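Uncharacterized protein (Thermus thermophilus HB8, PDB 4WVA) hydrolyses mannosylglycerate, a solute made by thermophiles under osmotic stress, to mannose and glycerate, and also cleaves glucosylglycerate. Local coordinates at residues K134-A137 against F138-L142; Y260-E263 against E264-V267; D247-A250 against L251-L255; E202-D205 against R206-L210. All coordinates share one frame; numbering follows the deposited sequence.

Contact 1. Residues K134-A137 against F138-L142; sequences KLLA and FHRWL
His139 sets CG beside its own backbone N (chi1 -78°), which folds the imidazole back along the helix toward Leu135 one turn earlier, whereas Arg140 has CG anti to N (chi1 -175°) and bends at chi3 to bring its guanidinium back over Leu136. The carbonyl O of Leu135 meets two donors of the same residue. The backbone N of His139 binds it at 2.9 Å in a nearly straight bond, and the folded-back ring adds a weak, strongly bent one from ND1 at 3.2 Å (121° at the hydrogen). The second donor gives a buried ring nitrogen a partner and probably restrains the imidazole from turning. A leucine in place of His139 would probably leave Leu135 O with its backbone donor alone and disturb the packing of the flat ring against helix 235-254. At Arg140, NH2 lies 3.5 Å from CD2 of Leu136, and one face of the guanidinium looks onto Leu136 O; NH2 also forms a salt bridge with Glu261. The i to i+4 ladder continues with Arg140 N to Leu136 O (2.9 Å) and Trp141 N to Ala137 O (3.0 Å). Phe138, its ring carried away from the preceding turn, packs near Leu33, a probable substrate-binding residue. This is mid-helix packing in helix 121-146, a component of the (alpha/alpha)6 barrel of GH63 enzymes.

Contact 2. Residues Y260-E263 against E264-V267; sequences YEIE and EWIV
Glu261 O accepts a hydrogen bond from the backbone N of Trp265 at 3.3 Å, the donor in the carbonyl plane, in the first turns of helix 260-275. The ladder starts loosely with a weak bond from Glu264 N to Tyr260 O. It tightens where Ile266 N lies 2.9 Å from Ile262 O. Trp265 turns its CG beside the backbone N (chi1 -59°), which lays the indole back over the preceding turn. One face therefore rests on Glu261 O, 3.5 Å from the Trp265 ring plane, and on Ile262 CA, while Ile262 CG1 reaches Trp265 CZ3 at 3.9 Å. The extended Glu261 chain crosses the benzo part, Glu261 CG 3.6 Å from Trp265 CZ2, carboxylate and ring planes 50° apart. A water at the indole edge joins the two ends, accepting from Trp265 NE1 at 3.0 Å and donating to Glu261 OE1; OE2 forms a salt bridge with Arg140. This inward side of the helix packs against helices 121-146 and 235-254 of the (alpha/alpha)6 barrel. A serine in place of Trp265 would probably open a gap between Glu261, Ile262 and helix 121-146, and deprive the water of its indole donor. On the subunit interface, Glu264 OE2 comes within 3.6 Å of Tyr260 CE1, carboxylate and ring planes 54° apart. The Tyr260 ring makes a cation-pi contact with Arg150 of the second subunit, and Glu263 a salt bridge with Arg268 there.

Contact 3. Residues D247-A250 against L251-L255; sequences DLYA and LAVLL
The one CH-pi contact between these turns sets the CG2 methyl of Val253 over a face of the Tyr249 ring, 3.9 Å from its centroid and 25° off the ring normal. The methyl sits toward the hydroxyl end, CG2 of Val253 lying closest to CZ of Tyr249, at 3.5 Å. Tyr249 CG stands anti to the backbone N (chi1 167°), and the ring consequently leans forward along the helix, while Val253 directs CG2 back toward it. CG2 of Val253 also touches Tyr249 O at 3.5 Å, wedged between the ring and the backbone. The Tyr249 hydroxyl is hydrogen-bonded to the carbonyl O of Thr151 of the second subunit, which fixes the far end of the ring.

Apolar packing on the other sides is looser: CD1 of Leu248 and CD1 of Leu251 are 4.4 Å apart. Leu248 also packs on helices 121-146 and 260-275, and Leu251 on helix 107-117, tying together helices of the (alpha/alpha)6 barrel. CG of Leu254 comes within 3.3 Å of Ala250 O.

Backbone hydrogen bonds close the last turns of helix 235-254. Leu251 N donates to Asp247 O at 3.0 Å, with 171° at the hydrogen, and Leu254 N to Ala250 O at 2.9 Å. Arg243, earlier in the same helix, and Arg112 form salt bridges with the buried Asp247 carboxylate, and Thr109 adds a hydrogen bond to OD2.

Contact 4. Residues E202-D205 against R206-L210; sequences EDYD and RYLSL
Tyr204 and Tyr207 form the aromatic pair of this turn, the edge of Tyr207 directed at a face of Tyr204 with centroids 5.2 Å apart and planes at 56°. CD2 of Tyr207 makes the approach, 3.9 Å from CD2 of Tyr204. Tyr207 has CG beside its backbone N (chi1 -55°), bringing its own ring face back over Asp203 O, which lies 3.2 Å from CD1 of Tyr207. CD2 of Leu208 adds an apolar touch at CD1 of Tyr204.

Among the hydrogen bonds, Glu202 O is gripped by the side chain of Arg206: NH1 donates at 2.9 Å, the oxygen lying in the guanidinium plane, while the backbone N of Arg206 makes only a weak bond to it. Tyr207 N to Asp203 O, at 2.8 Å, is nearly straight.

Two waters complete the polar links. One donates to Asp203 OD1 and bonds the Tyr207 hydroxyl at 2.7 Å, joining side chains that run side by side; Asp203 OD2 is hydrogen-bonded to the backbone N of Arg200. The other accepts from Arg206 NH1 and donates to Asp205 OD2 at 2.8 Å, bridging opposite charges; Asp205 also has a salt bridge to Lys201, and its OD1 is hydrogen-bonded to the Tyr185 hydroxyl.

The two tyrosines probably border the catalytic pocket: Tyr204 OH is hydrogen-bonded to Arg198, a probable substrate-binding residue, and Tyr207 lies beside Asp165, the probable proton donor of this GH63 hydrolase.

Overall arrangement
Contacts 1, 2 and 3 form one packed cluster of three barrel helices, with centres 12 to 14 Å apart. Arg140 NH2 of contact 1 meets Glu261 OE2 of contact 2 at 3.0 Å in a salt bridge and, separately, CB of His139 packs 3.4 Å from CZ3 of Trp265. CB of Leu135 touches CD1 of Leu248 in contact 3, while Ile262 and Ile266 of contact 2 pack on Tyr249. Contacts 2 and 3 both meet the second subunit. Contact 4 stands apart, its centre about 39 Å from that of contact 3, across the chain's centre, and adjoins the probable proton donor Asp165; contact 1, about 28 Å from contact 4 between centres, approaches the probable substrate site through Phe138.

Contact 1. Residues K134-A137 against F138-L142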
loop_
_atom_site.group_PDB
_atom_site.type_symbol
_atom_site.label_atom_id
_atom_site.label_comp_id
_atom_site.label_asym_id
_atom_site.label_seq_id
_atom_site.Cartn_x
_atom_site.Cartn_y
_atom_site.Cartn_z
ATOM N N LYS A 134 -26.873 -7.320 -6.113
ATOM C CA LYS A 134 -27.519 -6.120 -5.597
ATOM C C LYS A 134 -26.516 -5.144 -4.959
ATOM O O LYS A 134 -26.563 -3.945 -5.209
ATOM C CB LYS A 134 -28.614 -6.514 -4.602
ATOM C CG LYS A 134 -29.682 -7.397 -5.232
ATOM C CD LYS A 134 -30.841 -7.644 -4.290
ATOM C CE LYS A 134 -31.870 -8.580 -4.901
ATOM N NZ LYS A 134 -32.491 -7.980 -6.111
ATOM N N LEU A 135 -25.616 -5.669 -4.124
ATOM C CA LEU A 135 -24.514 -4.874 -3.593
ATOM C C LEU A 135 -23.669 -4.271 -4.721
ATOM O O LEU A 135 -23.324 -3.086 -4.713
ATOM C CB LEU A 135 -23.606 -5.763 -2.734
ATOM C CG LEU A 135 -24.147 -6.170 -1.367
ATOM C CD1 LEU A 135 -23.404 -7.363 -0.807
ATOM C CD2 LEU A 135 -24.003 -4.983 -0.424
ATOM N N LEU A 136 -23.330 -5.105 -5.690
ATOM C CA LEU A 136 -22.496 -4.678 -6.804
ATOM C C LEU A 136 -23.178 -3.528 -7.562
ATOM O O LEU A 136 -22.531 -2.560 -7.953
ATOM C CB LEU A 136 -22.225 -5.867 -7.725
ATOM C CG LEU A 136 -21.274 -5.662 -8.892
ATOM C CD1 LEU A 136 -19.861 -5.411 -8.402
ATOM C CD2 LEU A 136 -21.321 -6.880 -9.799
ATOM N N ALA A 137 -24.491 -3.639 -7.756
ATOM C CA ALA A 137 -25.245 -2.603 -8.464
ATOM C C ALA A 137 -25.288 -1.297 -7.681
ATOM O O ALA A 137 -25.266 -0.212 -8.262
ATOM C CB ALA A 137 -26.654 -3.092 -8.779
ATOM N N PHE A 138 -25.341 -1.390 -6.349
ATOM C CA PHE A 138 -25.300 -0.217 -5.504
ATOM C C PHE A 138 -23.925 0.478 -5.603
ATOM O O PHE A 138 -23.844 1.693 -5.785
ATOM C CB PHE A 138 -25.646 -0.605 -4.051
ATOM C CG PHE A 138 -25.517 0.511 -3.042
ATOM C CD1 PHE A 138 -25.800 1.840 -3.360
ATOM C CD2 PHE A 138 -25.150 0.218 -1.732
ATOM C CE1 PHE A 138 -25.701 2.844 -2.428
ATOM C CE2 PHE A 138 -25.062 1.219 -0.788
ATOM C CZ PHE A 138 -25.330 2.533 -1.128
ATOM N N HIS A 139 -22.850 -0.298 -5.486
ATOM C CA HIS A 139 -21.518 0.272 -5.589
ATOM C C HIS A 139 -21.332 0.892 -6.985
ATOM O O HIS A 139 -20.810 1.994 -7.122
ATOM C CB HIS A 139 -20.461 -0.789 -5.321
ATOM C CG HIS A 139 -20.258 -1.120 -3.869
ATOM N ND1 HIS A 139 -21.289 -1.367 -2.978
ATOM C CD2 HIS A 139 -19.118 -1.267 -3.168
ATOM C CE1 HIS A 139 -20.775 -1.645 -1.786
ATOM N NE2 HIS A 139 -19.461 -1.616 -1.884
ATOM N N ARG A 140 -21.799 0.199 -8.010
ATOM C CA ARG A 140 -21.706 0.734 -9.364
ATOM C C ARG A 140 -22.429 2.075 -9.513
ATOM O O ARG A 140 -21.910 2.990 -10.144
ATOM C CB ARG A 140 -22.242 -0.278 -10.360
ATOM C CG ARG A 140 -22.074 0.160 -11.793
ATOM C CD ARG A 140 -22.642 -0.891 -12.704
ATOM N NE ARG A 140 -21.925 -2.160 -12.589
ATOM C CZ ARG A 140 -22.452 -3.324 -12.245
ATOM N NH1 ARG A 140 -23.748 -3.445 -11.949
ATOM N NH2 ARG A 140 -21.666 -4.396 -12.226
ATOM N N TRP A 141 -23.638 2.173 -8.946
ATOM C CA TRP A 141 -24.387 3.413 -8.930
ATOM C C TRP A 141 -23.597 4.533 -8.259
ATOM O O TRP A 141 -23.570 5.664 -8.744
ATOM C CB TRP A 141 -25.766 3.217 -8.251
ATOM C CG TRP A 141 -26.521 4.480 -8.208
ATOM C CD1 TRP A 141 -27.326 4.974 -9.194
ATOM C CD2 TRP A 141 -26.495 5.467 -7.179
ATOM N NE1 TRP A 141 -27.804 6.204 -8.842
ATOM C CE2 TRP A 141 -27.313 6.535 -7.610
ATOM C CE3 TRP A 141 -25.863 5.558 -5.931
ATOM C CZ2 TRP A 141 -27.524 7.669 -6.837
ATOM C CZ3 TRP A 141 -26.072 6.692 -5.171
ATOM C CH2 TRP A 141 -26.890 7.726 -5.627
ATOM N N LEU A 142 -22.978 4.238 -7.119
ATOM C CA LEU A 142 -22.214 5.245 -6.426
ATOM C C LEU A 142 -21.162 5.887 -7.335
ATOM O O LEU A 142 -21.092 7.101 -7.414
ATOM C CB LEU A 142 -21.566 4.671 -5.149
ATOM C CG LEU A 142 -22.490 4.365 -3.980
ATOM C CD1 LEU A 142 -21.739 3.554 -2.931
ATOM C CD2 LEU A 142 -23.044 5.631 -3.347
#

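Contact 2. Residues Y260-E263 against E264-V267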
loop_
_atom_site.group_PDB
_atom_site.type_symbol
_atom_site.label_atom_id
_atom_site.label_comp_id
_atom_site.label_asym_id
_atom_site.label_seq_id
_atom_site.Cartn_x
_atom_site.Cartn_y
_atom_site.Cartn_z
ATOM N N TYR A 260 -13.093 -7.920 -11.266
ATOM C CA TYR A 260 -12.154 -7.002 -11.920
ATOM C C TYR A 260 -12.595 -5.556 -11.685
ATOM O O TYR A 260 -11.763 -4.707 -11.369
ATOM C CB TYR A 260 -12.078 -7.321 -13.428
ATOM C CG TYR A 260 -10.897 -6.765 -14.189
ATOM C CD1 TYR A 260 -11.062 -5.722 -15.108
ATOM C CD2 TYR A 260 -9.633 -7.327 -14.064
ATOM C CE1 TYR A 260 -9.989 -5.239 -15.845
ATOM C CE2 TYR A 260 -8.560 -6.852 -14.797
ATOM C CZ TYR A 260 -8.741 -5.808 -15.685
ATOM O OH TYR A 260 -7.665 -5.331 -16.410
ATOM N N GLU A 261 -13.897 -5.314 -11.808
ATOM C CA GLU A 261 -14.509 -3.990 -11.624
ATOM C C GLU A 261 -14.240 -3.458 -10.208
ATOM O O GLU A 261 -13.837 -2.314 -10.005
ATOM C CB GLU A 261 -16.004 -4.098 -11.857
ATOM C CG GLU A 261 -16.735 -2.770 -11.984
ATOM C CD GLU A 261 -18.193 -2.918 -12.377
ATOM O OE1 GLU A 261 -18.837 -1.881 -12.644
ATOM O OE2 GLU A 261 -18.728 -4.049 -12.403
ATOM N N ILE A 262 -14.456 -4.332 -9.240
ATOM C CA ILE A 262 -14.271 -3.993 -7.823
ATOM C C ILE A 262 -12.794 -3.687 -7.527
ATOM O O ILE A 262 -12.479 -2.783 -6.757
ATOM C CB ILE A 262 -14.745 -5.145 -6.915
ATOM C CG1 ILE A 262 -16.196 -5.537 -7.203
ATOM C CG2 ILE A 262 -14.630 -4.741 -5.449
ATOM C CD1 ILE A 262 -16.569 -6.890 -6.630
ATOM N N GLU A 263 -11.880 -4.437 -8.147
ATOM C CA GLU A 263 -10.462 -4.188 -7.962
ATOM C C GLU A 263 -10.095 -2.742 -8.343
ATOM O O GLU A 263 -9.307 -2.097 -7.654
ATOM C CB GLU A 263 -9.614 -5.165 -8.781
ATOM C CG GLU A 263 -9.760 -6.629 -8.381
ATOM C CD GLU A 263 -9.331 -7.583 -9.478
ATOM O OE1 GLU A 263 -8.570 -7.175 -10.383
ATOM O OE2 GLU A 263 -9.771 -8.741 -9.443
ATOM N N GLU A 264 -10.666 -2.247 -9.434
ATOM C CA GLU A 264 -10.405 -0.865 -9.844
ATOM C C GLU A 264 -10.917 0.117 -8.801
ATOM O O GLU A 264 -10.220 1.077 -8.464
ATOM C CB GLU A 264 -11.012 -0.557 -11.212
ATOM C CG GLU A 264 -10.744 -1.652 -12.229
ATOM C CD GLU A 264 -10.614 -1.166 -13.654
ATOM O OE1 GLU A 264 -11.030 -0.020 -13.948
ATOM O OE2 GLU A 264 -10.083 -1.951 -14.478
ATOM N N TRP A 265 -12.098 -0.145 -8.241
ATOM C CA TRP A 265 -12.625 0.741 -7.206
ATOM C C TRP A 265 -11.693 0.770 -5.998
ATOM O O TRP A 265 -11.461 1.822 -5.380
ATOM C CB TRP A 265 -14.022 0.319 -6.733
ATOM C CG TRP A 265 -15.070 0.273 -7.818
ATOM C CD1 TRP A 265 -15.103 0.997 -8.968
ATOM C CD2 TRP A 265 -16.263 -0.524 -7.813
ATOM N NE1 TRP A 265 -16.235 0.700 -9.684
ATOM C CE2 TRP A 265 -16.965 -0.232 -8.998
ATOM C CE3 TRP A 265 -16.807 -1.452 -6.924
ATOM C CZ2 TRP A 265 -18.165 -0.861 -9.324
ATOM C CZ3 TRP A 265 -18.000 -2.062 -7.248
ATOM C CH2 TRP A 265 -18.664 -1.764 -8.443
ATOM N N ILE A 266 -11.188 -0.394 -5.638
ATOM C CA ILE A 266 -10.316 -0.520 -4.470
ATOM C C ILE A 266 -9.005 0.266 -4.669
ATOM O O ILE A 266 -8.569 1.014 -3.795
ATOM C CB ILE A 266 -10.018 -2.011 -4.196
ATOM C CG1 ILE A 266 -11.288 -2.716 -3.694
ATOM C CG2 ILE A 266 -8.886 -2.145 -3.195
ATOM C CD1 ILE A 266 -11.184 -4.218 -3.583
ATOM N N VAL A 267 -8.374 0.064 -5.813
ATOM C CA VAL A 267 -7.067 0.642 -6.067
ATOM C C VAL A 267 -7.168 2.153 -6.204
ATOM O O VAL A 267 -6.408 2.875 -5.581
ATOM C CB VAL A 267 -6.420 -0.015 -7.294
ATOM C CG1 VAL A 267 -5.141 0.693 -7.703
ATOM C CG2 VAL A 267 -6.157 -1.474 -6.966
HETATM O O HOH W 1 -17.638 0.694 -12.328
#

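Contact 3. Residues D247-A250 against L251-L255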
loop_
_atom_site.group_PDB
_atom_site.type_symbol
_atom_site.label_atom_id
_atom_site.label_comp_id
_atom_site.label_asym_id
_atom_site.label_seq_id
_atom_site.Cartn_x
_atom_site.Cartn_y
_atom_site.Cartn_z
ATOM N N ASP A 247 -14.343 -5.797 1.165
ATOM C CA ASP A 247 -15.153 -6.925 1.587
ATOM C C ASP A 247 -16.013 -7.508 0.449
ATOM O O ASP A 247 -16.203 -8.734 0.387
ATOM C CB ASP A 247 -15.985 -6.550 2.810
ATOM C CG ASP A 247 -15.125 -6.307 4.033
ATOM O OD1 ASP A 247 -14.071 -6.971 4.131
ATOM O OD2 ASP A 247 -15.459 -5.439 4.849
ATOM N N LEU A 248 -16.496 -6.652 -0.448
ATOM C CA LEU A 248 -17.215 -7.091 -1.632
ATOM C C LEU A 248 -16.332 -7.914 -2.572
ATOM O O LEU A 248 -16.789 -8.902 -3.154
ATOM C CB LEU A 248 -17.825 -5.906 -2.376
ATOM C CG LEU A 248 -18.827 -6.252 -3.476
ATOM C CD1 LEU A 248 -20.058 -6.947 -2.905
ATOM C CD2 LEU A 248 -19.210 -4.985 -4.214
ATOM N N TYR A 249 -15.073 -7.490 -2.713
ATOM C CA TYR A 249 -14.072 -8.243 -3.464
ATOM C C TYR A 249 -13.955 -9.671 -2.909
ATOM O O TYR A 249 -13.982 -10.656 -3.646
ATOM C CB TYR A 249 -12.714 -7.534 -3.409
ATOM C CG TYR A 249 -11.594 -8.433 -3.904
ATOM C CD1 TYR A 249 -11.269 -8.484 -5.257
ATOM C CD2 TYR A 249 -10.898 -9.253 -3.032
ATOM C CE1 TYR A 249 -10.281 -9.333 -5.729
ATOM C CE2 TYR A 249 -9.907 -10.112 -3.496
ATOM C CZ TYR A 249 -9.607 -10.144 -4.840
ATOM O OH TYR A 249 -8.616 -11.007 -5.282
ATOM N N ALA A 250 -13.822 -9.783 -1.590
ATOM C CA ALA A 250 -13.663 -11.088 -0.964
ATOM C C ALA A 250 -14.872 -11.966 -1.231
ATOM O O ALA A 250 -14.738 -13.126 -1.606
ATOM C CB ALA A 250 -13.408 -10.937 0.533
ATOM N N LEU A 251 -16.063 -11.399 -1.069
ATOM C CA LEU A 251 -17.315 -12.112 -1.441
ATOM C C LEU A 251 -17.311 -12.577 -2.886
ATOM O O LEU A 251 -17.652 -13.723 -3.154
ATOM C CB LEU A 251 -18.540 -11.234 -1.205
ATOM C CG LEU A 251 -19.014 -11.118 0.221
ATOM C CD1 LEU A 251 -19.914 -9.897 0.372
ATOM C CD2 LEU A 251 -19.727 -12.405 0.644
ATOM N N ALA A 252 -16.931 -11.699 -3.809
ATOM C CA ALA A 252 -16.860 -12.054 -5.225
ATOM C C ALA A 252 -15.964 -13.269 -5.449
ATOM O O ALA A 252 -16.335 -14.209 -6.163
ATOM C CB ALA A 252 -16.355 -10.884 -6.049
ATOM N N VAL A 253 -14.777 -13.248 -4.851
ATOM C CA VAL A 253 -13.841 -14.359 -5.062
ATOM C C VAL A 253 -14.414 -15.642 -4.465
ATOM O O VAL A 253 -14.363 -16.706 -5.113
ATOM C CB VAL A 253 -12.427 -14.074 -4.506
ATOM C CG1 VAL A 253 -11.534 -15.290 -4.692
ATOM C CG2 VAL A 253 -11.805 -12.886 -5.220
ATOM N N LEU A 254 -14.927 -15.563 -3.241
ATOM C CA LEU A 254 -15.494 -16.739 -2.565
ATOM C C LEU A 254 -16.678 -17.347 -3.314
ATOM O O LEU A 254 -16.818 -18.579 -3.354
ATOM C CB LEU A 254 -15.871 -16.412 -1.129
ATOM C CG LEU A 254 -14.683 -16.151 -0.188
ATOM C CD1 LEU A 254 -15.148 -15.560 1.108
ATOM C CD2 LEU A 254 -13.905 -17.437 0.077
ATOM N N LEU A 255 -17.481 -16.490 -3.924
ATOM C CA LEU A 255 -18.658 -16.904 -4.719
ATOM C C LEU A 255 -18.319 -17.216 -6.184
ATOM O O LEU A 255 -19.194 -17.606 -6.975
ATOM C CB LEU A 255 -19.736 -15.819 -4.669
ATOM C CG LEU A 255 -20.371 -15.501 -3.323
ATOM C CD1 LEU A 255 -21.362 -14.362 -3.510
ATOM C CD2 LEU A 255 -21.032 -16.705 -2.677
#

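Contact 4. Residues E202-D205 against R206-L210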
loop_
_atom_site.group_PDB
_atom_site.type_symbol
_atom_site.label_atom_id
_atom_site.label_comp_id
_atom_site.label_asym_id
_atom_site.label_seq_id
_atom_site.Cartn_x
_atom_site.Cartn_y
_atom_site.Cartn_z
ATOM N N GLU A 202 -31.734 26.380 11.280
ATOM C CA GLU A 202 -30.945 26.826 10.127
ATOM C C GLU A 202 -30.382 25.626 9.374
ATOM O O GLU A 202 -30.257 25.637 8.154
ATOM C CB GLU A 202 -29.805 27.732 10.594
ATOM C CG GLU A 202 -30.246 29.095 11.132
ATOM C CD GLU A 202 -30.943 29.039 12.488
ATOM O OE1 GLU A 202 -30.690 28.102 13.288
ATOM O OE2 GLU A 202 -31.774 29.938 12.748
ATOM N N ASP A 203 -30.077 24.569 10.118
ATOM C CA ASP A 203 -29.679 23.292 9.502
ATOM C C ASP A 203 -30.824 22.670 8.715
ATOM O O ASP A 203 -30.698 22.391 7.516
ATOM C CB ASP A 203 -29.220 22.293 10.566
ATOM C CG ASP A 203 -28.056 22.786 11.360
ATOM O OD1 ASP A 203 -27.007 23.058 10.772
ATOM O OD2 ASP A 203 -28.189 22.906 12.577
ATOM N N TYR A 204 -31.964 22.456 9.372
ATOM C CA TYR A 204 -33.101 21.877 8.674
ATOM C C TYR A 204 -33.564 22.687 7.470
ATOM O O TYR A 204 -33.952 22.117 6.467
ATOM C CB TYR A 204 -34.282 21.605 9.607
ATOM C CG TYR A 204 -34.326 20.174 10.097
ATOM C CD1 TYR A 204 -35.177 19.235 9.528
ATOM C CD2 TYR A 204 -33.528 19.780 11.149
ATOM C CE1 TYR A 204 -35.204 17.924 10.001
ATOM C CE2 TYR A 204 -33.540 18.482 11.620
ATOM C CZ TYR A 204 -34.381 17.565 11.062
ATOM O OH TYR A 204 -34.383 16.274 11.562
ATOM N N ASP A 205 -33.514 24.017 7.561
ATOM C CA ASP A 205 -33.891 24.846 6.417
ATOM C C ASP A 205 -33.092 24.456 5.176
ATOM O O ASP A 205 -33.636 24.306 4.080
ATOM C CB ASP A 205 -33.647 26.323 6.728
ATOM C CG ASP A 205 -34.711 26.926 7.638
ATOM O OD1 ASP A 205 -35.752 26.279 7.895
ATOM O OD2 ASP A 205 -34.489 28.065 8.106
ATOM N N ARG A 206 -31.795 24.255 5.381
ATOM C CA ARG A 206 -30.878 23.905 4.301
ATOM C C ARG A 206 -30.992 22.426 3.898
ATOM O O ARG A 206 -30.931 22.115 2.719
ATOM C CB ARG A 206 -29.461 24.343 4.684
ATOM C CG ARG A 206 -29.358 25.869 4.746
ATOM C CD ARG A 206 -28.172 26.408 5.505
ATOM N NE ARG A 206 -28.143 27.864 5.361
ATOM C CZ ARG A 206 -28.907 28.707 6.057
ATOM N NH1 ARG A 206 -29.735 28.260 6.998
ATOM N NH2 ARG A 206 -28.839 30.023 5.814
ATOM N N TYR A 207 -31.223 21.519 4.854
ATOM C CA TYR A 207 -31.561 20.137 4.515
ATOM C C TYR A 207 -32.755 20.074 3.536
ATOM O O TYR A 207 -32.743 19.326 2.557
ATOM C CB TYR A 207 -31.880 19.264 5.763
ATOM C CG TYR A 207 -30.836 19.178 6.875
ATOM C CD1 TYR A 207 -29.492 19.520 6.668
ATOM C CD2 TYR A 207 -31.194 18.707 8.153
ATOM C CE1 TYR A 207 -28.561 19.439 7.697
ATOM C CE2 TYR A 207 -30.271 18.634 9.186
ATOM C CZ TYR A 207 -28.951 18.993 8.957
ATOM O OH TYR A 207 -28.042 18.919 9.992
ATOM N N LEU A 208 -33.808 20.843 3.837
ATOM C CA LEU A 208 -35.026 20.818 3.031
ATOM C C LEU A 208 -34.849 21.521 1.690
ATOM O O LEU A 208 -35.323 21.035 0.666
ATOM C CB LEU A 208 -36.231 21.375 3.820
ATOM C CG LEU A 208 -37.032 20.316 4.590
ATOM C CD1 LEU A 208 -37.780 19.407 3.627
ATOM C CD2 LEU A 208 -36.164 19.483 5.515
ATOM N N SER A 209 -34.133 22.636 1.691
ATOM C CA SER A 209 -33.792 23.318 0.427
ATOM C C SER A 209 -33.131 22.362 -0.570
ATOM O O SER A 209 -33.488 22.307 -1.761
ATOM C CB SER A 209 -32.895 24.520 0.688
ATOM O OG SER A 209 -32.484 25.107 -0.539
ATOM N N LEU A 210 -32.172 21.576 -0.086
ATOM C CA LEU A 210 -31.521 20.589 -0.942
ATOM C C LEU A 210 -32.488 19.531 -1.447
ATOM O O LEU A 210 -32.489 19.196 -2.635
ATOM C CB LEU A 210 -30.337 19.931 -0.211
ATOM C CG LEU A 210 -29.081 20.792 0.025
ATOM C CD1 LEU A 210 -28.111 20.109 0.989
ATOM C CD2 LEU A 210 -28.376 21.122 -1.276
HETATM O O HOH W 2 -26.031 20.753 9.672
HETATM O O HOH W 3 -32.178 29.576 7.951
#